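PDB 3DSB: putative acetyltransferase from Clostridium difficile, which probably transfers an acyl group, most likely acetyl from acetyl-CoA, to an acceptor that the structure alone does not identify, as a member of the GNAT family. Local coordinates for the interface of chains A and B. Numbering follows the deposited sequence. Chains: chain A/B, Putative acetyltransferase.

Contact 1: the interface of chains A and B. Residues chain A 150-152; chain B 110, 122, 141-142.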
# COMPACT_ATOMS: atom_id res chain seq x y z
N TYR A 150 -6.18 -10.34 -1.24
CA TYR A 150 -6.33 -11.40 -0.23
C TYR A 150 -5.85 -10.87 1.09
O TYR A 150 -4.99 -9.95 1.11
CB TYR A 150 -5.45 -12.62 -0.61
CG TYR A 150 -6.09 -13.44 -1.70
CD1 TYR A 150 -6.71 -14.64 -1.40
CD2 TYR A 150 -6.06 -13.01 -3.04
CE1 TYR A 150 -7.34 -15.38 -2.37
CE2 TYR A 150 -6.70 -13.75 -4.04
CZ TYR A 150 -7.32 -14.95 -3.69
OH TYR A 150 -7.97 -15.72 -4.65
N GLU A 151 -6.35 -11.43 2.20
CA GLU A 151 -5.83 -10.98 3.49
C GLU A 151 -5.81 -12.10 4.50
O GLU A 151 -6.59 -13.08 4.42
CB GLU A 151 -6.64 -9.81 4.01
CG GLU A 151 -7.99 -10.18 4.57
CD GLU A 151 -8.78 -8.97 5.04
OE1 GLU A 151 -8.17 -7.91 5.34
OE2 GLU A 151 -10.02 -9.11 5.19
N TYR A 152 -4.90 -11.94 5.45
CA TYR A 152 -4.81 -12.84 6.58
C TYR A 152 -5.38 -12.09 7.78
O TYR A 152 -5.02 -10.93 8.01
CB TYR A 152 -3.35 -13.25 6.82
CG TYR A 152 -3.07 -13.82 8.22
CD1 TYR A 152 -3.62 -15.03 8.62
CD2 TYR A 152 -2.23 -13.13 9.11
CE1 TYR A 152 -3.37 -15.55 9.91
CE2 TYR A 152 -1.96 -13.64 10.40
CZ TYR A 152 -2.54 -14.83 10.78
OH TYR A 152 -2.28 -15.33 12.04
N LYS B 110 3.38 -13.87 8.83
CA LYS B 110 2.15 -13.94 9.62
C LYS B 110 2.47 -13.77 11.12
O LYS B 110 1.77 -13.06 11.85
CB LYS B 110 1.38 -15.25 9.39
CG LYS B 110 0.68 -15.32 8.02
CD LYS B 110 0.33 -16.74 7.54
CE LYS B 110 -0.67 -17.46 8.42
NZ LYS B 110 -0.97 -18.84 7.84
N MSE B 122 -2.68 -7.86 7.06
CA MSE B 122 -1.67 -8.41 6.16
C MSE B 122 -2.41 -8.72 4.88
O MSE B 122 -3.36 -9.51 4.88
CB MSE B 122 -1.07 -9.70 6.75
CG MSE B 122 0.02 -10.24 5.90
SE MSE B 122 0.82 -11.83 6.66
CE MSE B 122 0.14 -13.03 5.30
N ASN B 141 -4.42 -19.78 5.00
CA ASN B 141 -5.48 -19.08 5.71
C ASN B 141 -5.56 -17.61 5.33
O ASN B 141 -5.83 -16.75 6.16
CB ASN B 141 -5.33 -19.22 7.24
CG ASN B 141 -5.23 -20.67 7.67
OD1 ASN B 141 -4.14 -21.16 8.02
ND2 ASN B 141 -6.34 -21.38 7.59
N MSE B 142 -5.30 -17.35 4.04
CA MSE B 142 -5.51 -16.03 3.44
C MSE B 142 -6.63 -16.15 2.44
O MSE B 142 -6.66 -17.09 1.63
CB MSE B 142 -4.26 -15.56 2.73
CG MSE B 142 -3.14 -15.44 3.68
SE MSE B 142 -1.57 -14.73 2.82
CE MSE B 142 -2.41 -13.28 1.99
O HOH W 1 -5.55 -8.30 7.30

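Contact 2: the interface of chains A and B. Residues chain A 146-148; chain B 125-128.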
# COMPACT_ATOMS: atom_id res chain seq x y z
N ASP A 146 -7.31 -5.36 -12.76
CA ASP A 146 -7.56 -6.78 -12.93
C ASP A 146 -6.92 -7.57 -11.80
O ASP A 146 -6.22 -8.55 -12.04
CB ASP A 146 -6.95 -7.21 -14.26
CG ASP A 146 -7.33 -8.60 -14.65
OD1 ASP A 146 -8.44 -9.06 -14.32
OD2 ASP A 146 -6.46 -9.20 -15.30
N TYR A 147 -7.17 -7.14 -10.55
CA TYR A 147 -6.57 -7.82 -9.41
C TYR A 147 -7.60 -8.16 -8.38
O TYR A 147 -8.63 -7.47 -8.23
CB TYR A 147 -5.61 -6.89 -8.68
CG TYR A 147 -4.42 -6.40 -9.46
CD1 TYR A 147 -3.40 -7.26 -9.84
CD2 TYR A 147 -4.31 -5.05 -9.74
CE1 TYR A 147 -2.29 -6.77 -10.61
CE2 TYR A 147 -3.22 -4.54 -10.44
CZ TYR A 147 -2.23 -5.39 -10.89
OH TYR A 147 -1.17 -4.80 -11.60
N ASN A 148 -7.31 -9.24 -7.65
CA ASN A 148 -8.05 -9.54 -6.42
C ASN A 148 -7.15 -9.27 -5.23
O ASN A 148 -5.94 -9.49 -5.32
CB ASN A 148 -8.46 -11.02 -6.38
CG ASN A 148 -9.49 -11.38 -7.46
OD1 ASN A 148 -10.37 -10.57 -7.73
ND2 ASN A 148 -9.36 -12.56 -8.08
N TYR B 125 -2.19 -8.16 -3.37
CA TYR B 125 -3.02 -8.19 -4.58
C TYR B 125 -2.36 -9.08 -5.61
O TYR B 125 -1.13 -9.15 -5.67
CB TYR B 125 -3.32 -6.77 -5.14
CG TYR B 125 -2.09 -5.94 -5.52
CD1 TYR B 125 -1.49 -6.07 -6.78
CD2 TYR B 125 -1.50 -5.09 -4.58
CE1 TYR B 125 -0.34 -5.35 -7.14
CE2 TYR B 125 -0.40 -4.32 -4.93
CZ TYR B 125 0.21 -4.49 -6.22
OH TYR B 125 1.38 -3.81 -6.62
N VAL B 126 -3.20 -9.80 -6.37
CA VAL B 126 -2.73 -10.70 -7.39
C VAL B 126 -3.66 -10.64 -8.61
O VAL B 126 -4.85 -10.35 -8.49
CB VAL B 126 -2.71 -12.13 -6.82
CG1 VAL B 126 -4.10 -12.57 -6.36
CG2 VAL B 126 -2.08 -13.17 -7.77
N GLU B 127 -3.08 -10.88 -9.78
CA GLU B 127 -3.85 -10.86 -11.02
C GLU B 127 -5.01 -11.83 -10.95
O GLU B 127 -4.84 -12.97 -10.51
CB GLU B 127 -2.94 -11.28 -12.18
CG GLU B 127 -2.05 -10.17 -12.66
CD GLU B 127 -1.04 -10.63 -13.68
OE1 GLU B 127 -1.31 -11.64 -14.35
OE2 GLU B 127 0.03 -9.98 -13.80
N LYS B 128 -6.18 -11.42 -11.41
CA LYS B 128 -7.33 -12.35 -11.42
C LYS B 128 -7.07 -13.61 -12.27
O LYS B 128 -7.64 -14.64 -11.96
CB LYS B 128 -8.61 -11.67 -11.93
CG LYS B 128 -9.02 -10.45 -11.10
CD LYS B 128 -10.25 -9.78 -11.71
CE LYS B 128 -10.80 -8.66 -10.79
NZ LYS B 128 -11.64 -7.67 -11.52
O HOH W 2 -10.75 -6.84 -14.41

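Contact 3: the interface of chains A and B. Residues chain A 24, 27-28, 36, 41, 57, 71; chain B 78-79.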
# COMPACT_ATOMS: atom_id res chain seq x y z
N ASN A 24 -12.69 12.26 9.21
CA ASN A 24 -12.56 10.83 8.98
C ASN A 24 -13.63 10.01 9.69
O ASN A 24 -14.15 9.03 9.11
CB ASN A 24 -11.15 10.38 9.34
CG ASN A 24 -10.23 10.55 8.17
OD1 ASN A 24 -10.20 9.68 7.27
ND2 ASN A 24 -9.54 11.69 8.11
N LEU A 27 -16.62 10.49 7.52
CA LEU A 27 -16.48 9.73 6.29
C LEU A 27 -16.83 8.26 6.47
O LEU A 27 -17.55 7.66 5.67
CB LEU A 27 -15.03 9.83 5.80
CG LEU A 27 -14.59 9.03 4.58
CD1 LEU A 27 -15.42 9.37 3.31
CD2 LEU A 27 -13.07 9.14 4.28
N ALA A 28 -16.28 7.67 7.51
CA ALA A 28 -16.40 6.23 7.71
C ALA A 28 -17.84 5.93 8.00
O ALA A 28 -18.40 4.90 7.51
CB ALA A 28 -15.49 5.80 8.85
N LEU A 36 -16.10 4.90 14.02
CA LEU A 36 -14.74 4.69 14.43
C LEU A 36 -14.52 5.03 15.89
O LEU A 36 -15.08 5.99 16.42
CB LEU A 36 -13.79 5.52 13.58
CG LEU A 36 -13.72 5.15 12.08
CD1 LEU A 36 -12.93 6.17 11.29
CD2 LEU A 36 -13.15 3.74 11.92
N LEU A 41 -8.51 6.54 16.26
CA LEU A 41 -8.43 7.38 15.07
C LEU A 41 -7.55 8.61 15.34
O LEU A 41 -6.73 9.00 14.50
CB LEU A 41 -9.84 7.81 14.64
CG LEU A 41 -9.92 8.88 13.55
CD1 LEU A 41 -9.30 8.35 12.23
CD2 LEU A 41 -11.39 9.27 13.34
N TYR A 57 -1.65 14.03 4.27
CA TYR A 57 -2.93 14.71 4.10
C TYR A 57 -2.71 16.02 3.40
O TYR A 57 -1.74 16.75 3.69
CB TYR A 57 -3.56 15.05 5.45
CG TYR A 57 -3.91 13.88 6.32
CD1 TYR A 57 -5.08 13.17 6.12
CD2 TYR A 57 -3.13 13.59 7.44
CE1 TYR A 57 -5.42 12.11 7.00
CE2 TYR A 57 -3.44 12.56 8.29
CZ TYR A 57 -4.61 11.82 8.07
OH TYR A 57 -4.88 10.79 8.95
N MSE A 71 -6.21 12.01 1.59
CA MSE A 71 -5.06 11.33 2.19
C MSE A 71 -4.54 10.26 1.25
O MSE A 71 -5.34 9.57 0.61
CB MSE A 71 -5.42 10.66 3.52
CG MSE A 71 -4.21 10.24 4.31
SE MSE A 71 -3.57 8.42 3.92
CE MSE A 71 -4.57 7.46 5.30
N ASP B 78 -4.75 5.31 9.32
CA ASP B 78 -5.13 6.25 10.35
C ASP B 78 -6.33 5.74 11.16
O ASP B 78 -6.39 5.91 12.41
CB ASP B 78 -5.31 7.68 9.80
CG ASP B 78 -6.18 7.76 8.54
OD1 ASP B 78 -6.71 6.73 8.07
OD2 ASP B 78 -6.36 8.91 8.05
N TRP B 79 -7.29 5.16 10.46
CA TRP B 79 -8.49 4.70 11.15
C TRP B 79 -8.17 3.63 12.20
O TRP B 79 -8.85 3.58 13.25
CB TRP B 79 -9.46 4.08 10.13
CG TRP B 79 -10.09 5.08 9.18
CD1 TRP B 79 -9.79 6.42 9.03
CD2 TRP B 79 -11.18 4.81 8.27
NE1 TRP B 79 -10.61 6.98 8.07
CE2 TRP B 79 -11.47 6.01 7.59
CE3 TRP B 79 -11.94 3.65 7.99
CZ2 TRP B 79 -12.48 6.10 6.61
CZ3 TRP B 79 -12.94 3.73 7.00
CH2 TRP B 79 -13.20 4.95 6.35
O HOH W 3 -7.84 8.96 5.92

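Contact 1: the interface of chains A and B
Strand 147-152 of chain A ends by pairing antiparallel with chain B, A:Tyr152 bridging to both B:Met122 in strand 119-127 and B:Met142 in strand 142-144. A:Tyr152 N gives its hydrogen to B:Met122 O at 2.9 Å, 164° at the hydrogen. Here the C-terminal strand of one GNAT-fold subunit inserts between two strands of the other. The phenol of A:Tyr152 does most of the side-chain work. With its CG anti to the backbone N (chi1 161°), the ring reaches helix 101-114 and lays one face on the aliphatic stem of B:Lys110, which crosses it at about a right angle. B:Lys110 CG sits 3.9 Å from the centroid of the A:Tyr152 ring, displaced toward the rim, and the chain bends at chi3 (64°), bringing CE within 3.6 Å of A:Tyr152 CE1. In the ring plane, the carbonyl oxygen B:Asn141 O meets the edge at CD1. Two selenomethionines pack against the base of the tyrosine: B:Met122 CE and B:Met142 CG each lie 3.8 Å from A:Tyr152 CB. B:Met142 CE extends further to A:Tyr150 CB. A water joins the strands, 2.9 Å from B:Met122 N and 2.8 Å from A:Tyr152 O, and also meets the carboxylate oxygen A:Glu151 OE1.

Contact 2: the interface of chains A and B
A:Asn148 and B:Val126 pair in register, backbone to backbone, extending the antiparallel sheet that strand 147-152 of chain A forms with strand 119-127 of this GNAT-family partner. A:Asn148 N donates to B:Val126 O at 2.8 Å, and B:Val126 N returns a bond to A:Asn148 O at 3.0 Å. One step on, B:Lys128 N reaches A:Asp146 O at 2.9 Å. The tight part includes an aromatic pair. A:Tyr147 CG lies anti to the carbonyl carbon (chi1 -62°) and B:Tyr125 CG between the backbone N and the carbonyl carbon (chi1 59°), which brings the rings side by side, pointing the same way. They meet edge to face with planes 62° apart: B:Tyr125 CD1 stands 3.8 Å above the centre of the A:Tyr147 ring. That ring also sets its edge at CD1 against the peptide of B:Val126 and B:Glu127. The extended stem of B:Lys128 is well packed too, crossing the A:Asn148 amide at about a right angle, its CG 3.8 Å from A:Asn148 CG. Looseness begins at its tip, where the terminal amine B:Lys128 NZ stays 4.5 Å from A:Asp146 OD1, too far for a direct salt bridge. Water bridges the gap, lying 3.1 Å from B:Lys128 NZ and 3.2 Å from the carboxylate oxygen A:Asp146 OD1.

Contact 3: the interface of chains A and B
B:Asp78 OD2 is gripped from two directions: the phenol A:Tyr57 OH donates to it at 2.6 Å, through the anti lone pair of the carboxylate, and a water sits on the same oxygen. That water also meets A:Asn24 OD1 at 2.8 Å, so it ties the aspartate to helix 17-32. The amide oxygen A:Asn24 OD1 in turn accepts from the indole nitrogen B:Trp79 NE1 at 2.9 Å. This bond is straight at the hydrogen, 169°, and lies almost in the indole plane, but the donor is tilted 30° from the amide carbonyl plane. One indole face rests on aliphatic groups: A:Ala28 CB is 3.8 Å from the centroid of the six-membered ring of B:Trp79, and A:Leu36 CD1 lies 3.7 Å from that of the five-membered ring. A:Leu27 CD2 closes on the ring edge at CZ2, while A:Leu41 CD1 touches B:Trp79 CD1 on the pyrrole ring. The selenomethionine methyl A:Met71 CE sits over one face of the B:Asp78 carboxylate, 3.6 Å from its CG. Together the loop residues plug a pocket of the neighbouring GNAT-family subunit lined by helices 17-32 and 38-50, strands 56-62 and 65-77, and the loop at A:Leu36, and the site probably helps set how the two subunits are oriented against each other.

Contact 1 and contact 2 lie about 15 Å apart, centre to centre of their C-alpha atoms, and share strand 147-152 of chain A and strand 119-127 of chain B: they are two stretches of one intermolecular sheet pairing. Contact 3, about 23 Å from contact 1 and 26 Å from contact 2, uses a separate chain B loop. Each has a twin with the chains exchanged. Tyr147, Tyr125 and Trp79 of contacts 2 and 3 also line sites for trimethyl glycine, possibly from purification or crystallisation. Mutual insertion of C-terminal strands is consistent with a two-fold dimer, although the crystal alone does not prove it in solution.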